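Local atomic coordinates of oxalate biosynthetic component 1 (Burkholderia thailandensis, PDB entry 5IKY), a protein that makes oxalate in quorum sensing-dependent oxalogenesis as a bifunctional enzyme that joins a serine hydrolase activity with a lyase activity. Residues V992-D997 with G1068-Y1074; R122-L128 with R167-N172. All coordinates share one frame; numbering follows the deposited sequence.

Interaction 1 of 2, residues V992-D997 with G1068-Y1074; sequences VTAFND and GHSIRRY
D997 meets H1069 and Y1074 through one carboxylate, a worked example of how a single acid can organise two partners. From the backbone outward, its CB lies 3.3 Å from G1068 O. CG, anti to the backbone N (chi1 -167°), then carries the two oxygens toward the imidazole. OD1 accepts from H1069 ND1 at 3.0 Å, but this bond is bent (130°) and OD1 sits tilted out of the ring plane. OD2 is farther from H1069 ND1, at 3.2 Å, yet it lies close to that plane and the bond is nearly straight (170°). Both oxygens turn their syn lone pairs to this shared N-H.

On its anti side OD2 takes a further bond, donated by Y1074 OH at 2.7 Å, and S1000 is another partner. The same phenolic oxygen accepts from A994 N (2.8 Å), so the tyrosine relays between the loop backbone and the acid. Its ring is packed against A994, whose CB is 4.0 Å from Y1074 CZ, and against V992.

Across the imidazole, H1069 NE2 bonds to S935 OG, at the C-terminal end of strand 929-935. An acid on the loop after strand 988-992, H1069 just before helix 1071-1076 and this serine are consistent with the Ser-His-Asp catalytic triad of alpha/beta hydrolases, with S935 as the probable nucleophile.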
loop_
_atom_site.group_PDB
_atom_site.type_symbol
_atom_site.label_atom_id
_atom_site.label_comp_id
_atom_site.label_asym_id
_atom_site.label_seq_id
_atom_site.Cartn_x
_atom_site.Cartn_y
_atom_site.Cartn_z
ATOM N N VAL A 992 -2.303 18.007 12.923
ATOM C CA VAL A 992 -3.063 17.316 11.889
ATOM C C VAL A 992 -2.205 17.094 10.645
ATOM O O VAL A 992 -2.048 17.994 9.820
ATOM C CB VAL A 992 -4.329 18.103 11.495
ATOM C CG1 VAL A 992 -5.171 17.296 10.517
ATOM C CG2 VAL A 992 -5.136 18.474 12.732
ATOM N N THR A 993 -1.647 15.895 10.514
ATOM C CA THR A 993 -0.797 15.577 9.370
ATOM C C THR A 993 -1.295 14.327 8.648
ATOM O O THR A 993 -1.632 13.324 9.279
ATOM C CB THR A 993 0.671 15.382 9.799
ATOM O OG1 THR A 993 1.142 16.572 10.444
ATOM C CG2 THR A 993 1.551 15.086 8.594
ATOM N N ALA A 994 -1.342 14.401 7.321
ATOM C CA ALA A 994 -1.873 13.316 6.504
ATOM C C ALA A 994 -0.800 12.304 6.104
ATOM O O ALA A 994 0.372 12.648 5.945
ATOM C CB ALA A 994 -2.547 13.882 5.263
ATOM N N PHE A 995 -1.215 11.053 5.935
ATOM C CA PHE A 995 -0.302 9.976 5.568
ATOM C C PHE A 995 0.278 10.169 4.172
ATOM O O PHE A 995 1.442 9.856 3.927
ATOM C CB PHE A 995 -1.015 8.627 5.653
ATOM C CG PHE A 995 -0.249 7.495 5.029
ATOM C CD1 PHE A 995 0.886 6.987 5.641
ATOM C CD2 PHE A 995 -0.673 6.928 3.838
ATOM C CE1 PHE A 995 1.591 5.941 5.071
ATOM C CE2 PHE A 995 0.025 5.881 3.263
ATOM C CZ PHE A 995 1.159 5.388 3.881
ATOM N N ASN A 996 -0.535 10.686 3.255
ATOM C CA ASN A 996 -0.085 10.900 1.886
ATOM C C ASN A 996 0.611 12.245 1.716
ATOM O O ASN A 996 0.988 12.622 0.605
ATOM C CB ASN A 996 -1.257 10.795 0.912
ATOM C CG ASN A 996 -2.423 11.665 1.317
ATOM O OD1 ASN A 996 -2.745 11.778 2.499
ATOM N ND2 ASN A 996 -3.062 12.292 0.336
ATOM N N ASP A 997 0.772 12.972 2.816
ATOM C CA ASP A 997 1.554 14.200 2.791
ATOM C C ASP A 997 3.030 13.825 2.820
ATOM O O ASP A 997 3.670 13.855 3.872
ATOM C CB ASP A 997 1.195 15.109 3.968
ATOM C CG ASP A 997 1.739 16.515 3.808
ATOM O OD1 ASP A 997 2.646 16.719 2.973
ATOM O OD2 ASP A 997 1.266 17.419 4.528
ATOM N N GLY A 1068 -0.796 16.102 -1.549
ATOM C CA GLY A 1068 -1.277 15.958 -0.188
ATOM C C GLY A 1068 -0.719 16.981 0.785
ATOM O O GLY A 1068 -0.872 16.836 1.997
ATOM N N HIS A 1069 -0.079 18.018 0.257
ATOM C CA HIS A 1069 0.523 19.046 1.098
ATOM C C HIS A 1069 -0.239 20.371 1.018
ATOM O O HIS A 1069 0.121 21.344 1.681
ATOM C CB HIS A 1069 1.988 19.259 0.704
ATOM C CG HIS A 1069 2.776 20.048 1.703
ATOM N ND1 HIS A 1069 2.866 19.689 3.031
ATOM C CD2 HIS A 1069 3.506 21.182 1.569
ATOM C CE1 HIS A 1069 3.621 20.565 3.670
ATOM N NE2 HIS A 1069 4.021 21.481 2.807
ATOM N N SER A 1070 -1.294 20.407 0.209
ATOM C CA SER A 1070 -2.056 21.638 0.024
ATOM C C SER A 1070 -2.841 21.993 1.283
ATOM O O SER A 1070 -3.604 21.177 1.805
ATOM C CB SER A 1070 -3.006 21.515 -1.168
ATOM O OG SER A 1070 -4.247 20.964 -0.772
ATOM N N ILE A 1071 -2.649 23.218 1.763
ATOM C CA ILE A 1071 -3.328 23.687 2.963
ATOM C C ILE A 1071 -4.841 23.749 2.741
ATOM O O ILE A 1071 -5.623 23.652 3.688
ATOM C CB ILE A 1071 -2.792 25.074 3.399
ATOM C CG1 ILE A 1071 -3.418 25.510 4.727
ATOM C CG2 ILE A 1071 -3.025 26.113 2.312
ATOM C CD1 ILE A 1071 -3.214 24.518 5.848
ATOM N N ARG A 1072 -5.246 23.886 1.481
ATOM C CA ARG A 1072 -6.661 23.927 1.130
ATOM C C ARG A 1072 -7.355 22.610 1.468
ATOM O O ARG A 1072 -8.362 22.603 2.175
ATOM C CB ARG A 1072 -6.837 24.249 -0.356
ATOM N N ARG A 1073 -6.813 21.501 0.969
ATOM C CA ARG A 1073 -7.393 20.183 1.227
ATOM C C ARG A 1073 -7.374 19.837 2.710
ATOM O O ARG A 1073 -8.264 19.143 3.202
ATOM C CB ARG A 1073 -6.657 19.096 0.442
ATOM C CG ARG A 1073 -6.796 19.188 -1.066
ATOM C CD ARG A 1073 -6.186 17.964 -1.736
ATOM N NE ARG A 1073 -5.772 18.232 -3.109
ATOM C CZ ARG A 1073 -6.583 18.179 -4.160
ATOM N NH1 ARG A 1073 -7.864 17.877 -3.997
ATOM N NH2 ARG A 1073 -6.115 18.438 -5.374
ATOM N N TYR A 1074 -6.355 20.316 3.417
ATOM C CA TYR A 1074 -6.256 20.092 4.855
ATOM C C TYR A 1074 -7.442 20.713 5.578
ATOM O O TYR A 1074 -7.982 20.133 6.521
ATOM C CB TYR A 1074 -4.951 20.665 5.408
ATOM C CG TYR A 1074 -3.857 19.640 5.584
ATOM C CD1 TYR A 1074 -3.915 18.708 6.613
ATOM C CD2 TYR A 1074 -2.758 19.611 4.735
ATOM C CE1 TYR A 1074 -2.916 17.767 6.785
ATOM C CE2 TYR A 1074 -1.752 18.675 4.900
ATOM C CZ TYR A 1074 -1.838 17.755 5.927
ATOM O OH TYR A 1074 -0.842 16.820 6.097
#

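Interaction 2 of 2, residues R122-L128 with R167-N172; sequences RLSSVDL and RMRADN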
loop_
_atom_site.group_PDB
_atom_site.type_symbol
_atom_site.label_atom_id
_atom_site.label_comp_id
_atom_site.label_asym_id
_atom_site.label_seq_id
_atom_site.Cartn_x
_atom_site.Cartn_y
_atom_site.Cartn_z
ATOM N N ARG A 122 -31.808 -23.289 10.797
ATOM C CA ARG A 122 -32.893 -24.236 11.032
ATOM C C ARG A 122 -32.415 -25.673 10.870
ATOM O O ARG A 122 -32.914 -26.582 11.533
ATOM C CB ARG A 122 -34.061 -23.969 10.083
ATOM C CG ARG A 122 -34.970 -22.834 10.506
ATOM C CD ARG A 122 -36.257 -22.860 9.704
ATOM N NE ARG A 122 -37.282 -21.988 10.269
ATOM C CZ ARG A 122 -38.562 -22.020 9.915
ATOM N NH1 ARG A 122 -38.974 -22.884 8.997
ATOM N NH2 ARG A 122 -39.432 -21.192 10.479
ATOM N N LEU A 123 -31.452 -25.873 9.976
ATOM C CA LEU A 123 -30.886 -27.195 9.750
ATOM C C LEU A 123 -30.134 -27.676 10.988
ATOM O O LEU A 123 -29.394 -26.916 11.613
ATOM C CB LEU A 123 -29.962 -27.184 8.531
ATOM C CG LEU A 123 -30.649 -26.973 7.179
ATOM C CD1 LEU A 123 -29.624 -26.720 6.086
ATOM C CD2 LEU A 123 -31.519 -28.169 6.831
ATOM N N SER A 124 -30.336 -28.941 11.341
ATOM C CA SER A 124 -29.722 -29.511 12.533
ATOM C C SER A 124 -28.244 -29.809 12.310
ATOM O O SER A 124 -27.392 -29.381 13.088
ATOM C CB SER A 124 -30.454 -30.787 12.955
ATOM O OG SER A 124 -31.852 -30.568 13.049
ATOM N N SER A 125 -27.951 -30.544 11.242
ATOM C CA SER A 125 -26.583 -30.939 10.926
ATOM C C SER A 125 -25.716 -29.739 10.564
ATOM O O SER A 125 -26.000 -29.025 9.605
ATOM C CB SER A 125 -26.575 -31.951 9.779
ATOM O OG SER A 125 -25.252 -32.284 9.396
ATOM N N VAL A 126 -24.654 -29.524 11.334
ATOM C CA VAL A 126 -23.737 -28.421 11.073
ATOM C C VAL A 126 -22.846 -28.743 9.872
ATOM O O VAL A 126 -22.357 -27.842 9.189
ATOM C CB VAL A 126 -22.864 -28.101 12.312
ATOM C CG1 VAL A 126 -21.895 -29.238 12.602
ATOM C CG2 VAL A 126 -22.113 -26.788 12.121
ATOM N N ASP A 127 -22.653 -30.031 9.603
ATOM C CA ASP A 127 -21.832 -30.452 8.475
ATOM C C ASP A 127 -22.554 -30.181 7.162
ATOM O O ASP A 127 -21.933 -29.806 6.167
ATOM C CB ASP A 127 -21.471 -31.934 8.588
ATOM C CG ASP A 127 -20.580 -32.405 7.452
ATOM O OD1 ASP A 127 -19.424 -31.936 7.367
ATOM O OD2 ASP A 127 -21.035 -33.245 6.646
ATOM N N LEU A 128 -23.870 -30.371 7.167
ATOM C CA LEU A 128 -24.691 -30.103 5.994
ATOM C C LEU A 128 -24.684 -28.616 5.651
ATOM O O LEU A 128 -24.597 -28.240 4.483
ATOM C CB LEU A 128 -26.126 -30.585 6.217
ATOM C CG LEU A 128 -27.115 -30.280 5.089
ATOM C CD1 LEU A 128 -26.772 -31.089 3.846
ATOM C CD2 LEU A 128 -28.546 -30.547 5.532
ATOM N N ARG A 167 -30.733 -34.883 1.926
ATOM C CA ARG A 167 -30.245 -34.552 3.257
ATOM C C ARG A 167 -30.930 -33.302 3.798
ATOM O O ARG A 167 -31.198 -33.204 4.993
ATOM C CB ARG A 167 -28.728 -34.370 3.232
ATOM C CG ARG A 167 -27.975 -35.647 2.888
ATOM C CD ARG A 167 -26.531 -35.368 2.513
ATOM N NE ARG A 167 -25.804 -34.685 3.579
ATOM C CZ ARG A 167 -24.635 -34.078 3.409
ATOM N NH1 ARG A 167 -24.060 -34.066 2.213
ATOM N NH2 ARG A 167 -24.040 -33.480 4.432
ATOM N N MET A 168 -31.222 -32.356 2.911
ATOM C CA MET A 168 -31.966 -31.162 3.293
ATOM C C MET A 168 -33.383 -31.533 3.718
ATOM O O MET A 168 -33.870 -31.071 4.749
ATOM C CB MET A 168 -32.005 -30.151 2.146
ATOM C CG MET A 168 -31.079 -28.962 2.336
ATOM S SD MET A 168 -31.219 -27.748 1.010
ATOM C CE MET A 168 -30.628 -28.697 -0.389
ATOM N N ARG A 169 -34.036 -32.373 2.919
ATOM C CA ARG A 169 -35.396 -32.812 3.211
ATOM C C ARG A 169 -35.450 -33.664 4.475
ATOM O O ARG A 169 -36.398 -33.575 5.255
ATOM C CB ARG A 169 -35.972 -33.598 2.033
ATOM C CG ARG A 169 -37.490 -33.683 2.038
ATOM C CD ARG A 169 -37.996 -34.733 1.062
ATOM N NE ARG A 169 -37.418 -34.574 -0.270
ATOM C CZ ARG A 169 -37.924 -33.791 -1.217
ATOM N NH1 ARG A 169 -37.328 -33.712 -2.400
ATOM N NH2 ARG A 169 -39.024 -33.087 -0.982
ATOM N N ALA A 170 -34.427 -34.492 4.668
ATOM C CA ALA A 170 -34.358 -35.371 5.829
ATOM C C ALA A 170 -34.091 -34.580 7.106
ATOM O O ALA A 170 -34.784 -34.757 8.109
ATOM C CB ALA A 170 -33.286 -36.430 5.628
ATOM N N ASP A 171 -33.084 -33.712 7.062
ATOM C CA ASP A 171 -32.749 -32.862 8.202
ATOM C C ASP A 171 -33.911 -31.939 8.538
ATOM O O ASP A 171 -34.349 -31.865 9.686
ATOM C CB ASP A 171 -31.491 -32.038 7.915
ATOM C CG ASP A 171 -30.976 -31.309 9.142
ATOM O OD1 ASP A 171 -31.628 -30.336 9.577
ATOM O OD2 ASP A 171 -29.909 -31.698 9.664
ATOM N N ASN A 172 -34.403 -31.228 7.530
ATOM C CA ASN A 172 -35.524 -30.324 7.729
ATOM C C ASN A 172 -36.262 -30.074 6.412
ATOM O O ASN A 172 -35.837 -29.245 5.598
ATOM C CB ASN A 172 -35.044 -29.001 8.335
ATOM C CG ASN A 172 -36.150 -28.251 9.057
ATOM O OD1 ASN A 172 -37.310 -28.284 8.651
ATOM N ND2 ASN A 172 -35.791 -27.567 10.135
HETATM O O HOH W 1 -33.876 -30.068 11.404
#
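The start of helix 126-138 is held by a carboxylate from a second helix: D171, on helix 162-172, receives two consecutive backbone N-H groups, those of S124 and S125. The bonds are divided one to each oxygen. S124 N reaches D171 OD1 at 2.6 Å in a nearly straight line (166°), on the syn side. S125 N reaches D171 OD2 at 2.8 Å, also from the syn side but 16° out of the carboxylate plane. D171 CG stands anti to its own N (chi1 -171°), which sends the group off its helix and across to the loop before helix 126-138. L123 closes in beside it, with its CA 3.2 Å from D171 OD1 and its CD2 branch near both D171 and N172.

S125 is itself the N-cap, its OG accepting from L128 N. L128 packs between the helices: CD2 lies 4.1 Å from D171 CB, while CD1 rests over one face of the R167 guanidinium, 3.7 Å from R167 CZ and offset toward its rim. R167 NH2 forms a long salt bridge to D127 OD2 (3.7 Å), and R167 NH1 bonds to Q131. At the other end N172 ND2 makes a weak bond to R122 O at 3.3 Å, its OD1 being taken by A174 N.

Two N-H donors in a row, just before the helix, would probably favour the charged form of D171, and the nearby N-terminal end of helix 126-138 may add to this.

Followed from the N terminus, the chain first closes interaction 2, where helix 162-172 returns to the start of helix 126-138 and shuts a loop of 38 residues in the N-terminal domain. It then runs through the part built on the parallel sheet, which carries the magnesium site of H227 and E477, and through the cap region. Only in the C-terminal alpha/beta hydrolase part does interaction 1 close, a 70-residue excursion that includes strands 1038-1043 and 1049-1054. The two loops are in series, neither nested nor crossed. Their centres are 56 Å apart and their nearest atoms about 40 Å, so each organises its own part of the fold.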